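Local coordinates for protein superoxide dismutase (Leishmania major, PDB 4F2N) that catalyses the dismutation of superoxide to oxygen and hydrogen peroxide, probably at the iron bound in each subunit, at residues Leu57-His62 and Phe110-Leu115. Sequence-based numbering, arbitrary orientation.
Sequences LHYSKH and FFWKCL. With FE2 (Fe (II) ion), chain N.
His58 and Tyr59 grip the indole of Trp112 in an aromatic cluster. It joins helices 52-71 and 96-113, the two arms of the alpha-hairpin of the iron/manganese superoxide dismutase fold. Trp112 points its six-membered ring at one face of the His58 imidazole. Trp112 CH2 does the touching, 3.6 Å from His58 ND1, above the imidazole plane and displaced toward its rim. The planes stand at 79°, an edge-to-face (T-shaped) pair. CG of Trp112 is anti to its carbonyl carbon (chi1 -53°), and this torsion sends the indole across the gap to helix 52-71. Tyr59 makes the second T. Its CD1 edge is turned to the face of the five-membered ring, with centroids 5.5 Å apart. Trp112 NE1 lies near the tyrosine plane but is hydrogen-bonded to His63 ND1, while Tyr59 OH bonds to Pro36 O. The polar bond to His63 and the ring contacts with His58 and Tyr59 help hold the indole in place.

Phe111 adds a lighter touch, its CE2 4.1 Å from His58 CE1. Leu115 CD1 sits over the centre of one face of the phenylalanine ring. Trp112 and Phe111 thus touch a metal ligand from the second shell and probably help set the imidazole. With CG anti to the backbone N (chi1 -158°), the His58 ring extends from the helix to the iron, which His108, Asp191 and His195 also bind. His58 NE2 coordinates the iron at 2.2 Å, and a water oxygen lies 2.3 Å from the metal.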
loop_
_atom_site.group_PDB
_atom_site.type_symbol
_atom_site.label_atom_id
_atom_site.label_comp_id
_atom_site.label_asym_id
_atom_site.label_seq_id
_atom_site.Cartn_x
_atom_site.Cartn_y
_atom_site.Cartn_z
ATOM N N LEU B 57 9.558 -12.279 -7.118
ATOM C CA LEU B 57 8.398 -11.985 -6.260
ATOM C C LEU B 57 7.409 -11.156 -7.042
ATOM O O LEU B 57 6.210 -11.457 -7.088
ATOM C CB LEU B 57 8.816 -11.208 -5.006
ATOM C CG LEU B 57 9.660 -12.031 -4.028
ATOM C CD1 LEU B 57 10.234 -11.119 -2.947
ATOM C CD2 LEU B 57 8.842 -13.185 -3.444
ATOM N N HIS B 58 7.902 -10.101 -7.672
ATOM C CA HIS B 58 7.004 -9.080 -8.223
ATOM C C HIS B 58 6.224 -9.610 -9.402
ATOM O O HIS B 58 4.996 -9.390 -9.533
ATOM C CB HIS B 58 7.817 -7.855 -8.665
ATOM C CG HIS B 58 6.989 -6.585 -8.748
ATOM N ND1 HIS B 58 7.541 -5.369 -8.905
ATOM C CD2 HIS B 58 5.602 -6.382 -8.647
ATOM C CE1 HIS B 58 6.560 -4.439 -8.903
ATOM N NE2 HIS B 58 5.389 -5.065 -8.744
ATOM N N TYR B 59 6.944 -10.316 -10.269
ATOM C CA TYR B 59 6.396 -10.838 -11.517
ATOM C C TYR B 59 5.708 -12.184 -11.301
ATOM O O TYR B 59 4.536 -12.337 -11.651
ATOM C CB TYR B 59 7.531 -10.955 -12.560
ATOM C CG TYR B 59 7.178 -11.597 -13.905
ATOM C CD1 TYR B 59 6.548 -10.867 -14.912
ATOM C CD2 TYR B 59 7.510 -12.927 -14.168
ATOM C CE1 TYR B 59 6.247 -11.446 -16.144
ATOM C CE2 TYR B 59 7.227 -13.517 -15.402
ATOM C CZ TYR B 59 6.605 -12.769 -16.380
ATOM O OH TYR B 59 6.322 -13.380 -17.575
ATOM N N SER B 60 6.439 -13.166 -10.754
ATOM C CA SER B 60 5.872 -14.516 -10.573
ATOM C C SER B 60 4.865 -14.656 -9.439
ATOM O O SER B 60 4.076 -15.589 -9.473
ATOM C CB SER B 60 6.958 -15.573 -10.386
ATOM O OG SER B 60 7.704 -15.629 -11.573
ATOM N N LYS B 61 4.910 -13.772 -8.433
ATOM C CA LYS B 61 3.925 -13.840 -7.330
ATOM C C LYS B 61 2.839 -12.788 -7.454
ATOM O O LYS B 61 1.689 -13.143 -7.607
ATOM C CB LYS B 61 4.537 -13.731 -5.922
ATOM C CG LYS B 61 5.815 -14.514 -5.672
ATOM C CD LYS B 61 5.613 -16.005 -5.687
ATOM C CE LYS B 61 6.982 -16.683 -5.602
ATOM N NZ LYS B 61 6.852 -18.118 -5.922
ATOM N N HIS B 62 3.206 -11.506 -7.355
ATOM C CA HIS B 62 2.226 -10.399 -7.367
ATOM C C HIS B 62 1.481 -10.281 -8.673
ATOM O O HIS B 62 0.252 -10.371 -8.723
ATOM C CB HIS B 62 2.898 -9.071 -7.020
ATOM C CG HIS B 62 3.386 -8.999 -5.593
ATOM N ND1 HIS B 62 2.601 -8.590 -4.579
ATOM C CD2 HIS B 62 4.626 -9.282 -5.040
ATOM C CE1 HIS B 62 3.299 -8.626 -3.428
ATOM N NE2 HIS B 62 4.549 -9.041 -3.719
ATOM N N PHE B 110 2.538 -2.680 -18.219
ATOM C CA PHE B 110 3.073 -1.439 -18.756
ATOM C C PHE B 110 4.430 -1.167 -18.125
ATOM O O PHE B 110 5.394 -0.836 -18.825
ATOM C CB PHE B 110 2.097 -0.263 -18.505
ATOM C CG PHE B 110 2.531 0.997 -19.201
ATOM C CD1 PHE B 110 2.385 1.125 -20.584
ATOM C CD2 PHE B 110 3.087 2.044 -18.485
ATOM C CE1 PHE B 110 2.782 2.289 -21.242
ATOM C CE2 PHE B 110 3.499 3.209 -19.138
ATOM C CZ PHE B 110 3.348 3.335 -20.510
ATOM N N PHE B 111 4.511 -1.360 -16.801
ATOM C CA PHE B 111 5.767 -1.254 -16.053
ATOM C C PHE B 111 6.891 -2.112 -16.637
ATOM O O PHE B 111 8.019 -1.614 -16.783
ATOM C CB PHE B 111 5.511 -1.651 -14.588
ATOM C CG PHE B 111 6.610 -1.300 -13.633
ATOM C CD1 PHE B 111 7.233 -0.044 -13.656
ATOM C CD2 PHE B 111 6.991 -2.215 -12.655
ATOM C CE1 PHE B 111 8.232 0.272 -12.734
ATOM C CE2 PHE B 111 7.993 -1.892 -11.714
ATOM C CZ PHE B 111 8.600 -0.651 -11.755
ATOM N N TRP B 112 6.617 -3.378 -16.948
ATOM C CA TRP B 112 7.674 -4.229 -17.521
ATOM C C TRP B 112 8.170 -3.718 -18.844
ATOM O O TRP B 112 9.361 -3.824 -19.134
ATOM C CB TRP B 112 7.221 -5.682 -17.675
ATOM C CG TRP B 112 6.668 -6.282 -16.406
ATOM C CD1 TRP B 112 5.498 -7.034 -16.271
ATOM C CD2 TRP B 112 7.231 -6.195 -15.053
ATOM N NE1 TRP B 112 5.303 -7.408 -14.958
ATOM C CE2 TRP B 112 6.311 -6.933 -14.174
ATOM C CE3 TRP B 112 8.352 -5.593 -14.499
ATOM C CZ2 TRP B 112 6.536 -7.061 -12.810
ATOM C CZ3 TRP B 112 8.568 -5.721 -13.119
ATOM C CH2 TRP B 112 7.685 -6.441 -12.290
ATOM N N LYS B 113 7.273 -3.168 -19.655
ATOM C CA LYS B 113 7.664 -2.580 -20.956
ATOM C C LYS B 113 8.544 -1.339 -20.798
ATOM O O LYS B 113 9.337 -1.022 -21.709
ATOM C CB LYS B 113 6.425 -2.225 -21.791
ATOM C CG LYS B 113 5.574 -3.414 -22.191
ATOM C CD LYS B 113 6.276 -4.322 -23.166
ATOM C CE LYS B 113 6.033 -3.881 -24.599
ATOM N NZ LYS B 113 6.711 -4.866 -25.494
ATOM N N CYS B 114 8.420 -0.653 -19.654
ATOM C CA CYS B 114 9.231 0.524 -19.346
ATOM C C CYS B 114 10.647 0.205 -18.884
ATOM O O CYS B 114 11.419 1.134 -18.658
ATOM C CB CYS B 114 8.588 1.333 -18.233
ATOM S SG CYS B 114 7.083 2.085 -18.832
ATOM N N LEU B 115 10.942 -1.081 -18.671
ATOM C CA LEU B 115 12.213 -1.479 -18.065
ATOM C C LEU B 115 13.006 -2.451 -18.920
ATOM O O LEU B 115 12.434 -3.264 -19.671
ATOM C CB LEU B 115 12.017 -2.098 -16.667
ATOM C CG LEU B 115 11.084 -1.353 -15.698
ATOM C CD1 LEU B 115 10.801 -2.185 -14.441
ATOM C CD2 LEU B 115 11.755 -0.026 -15.339
HETATM FE FE FE2 N . 3.541 -4.046 -8.193
HETATM O O HOH W 1 1.722 -2.813 -7.669
#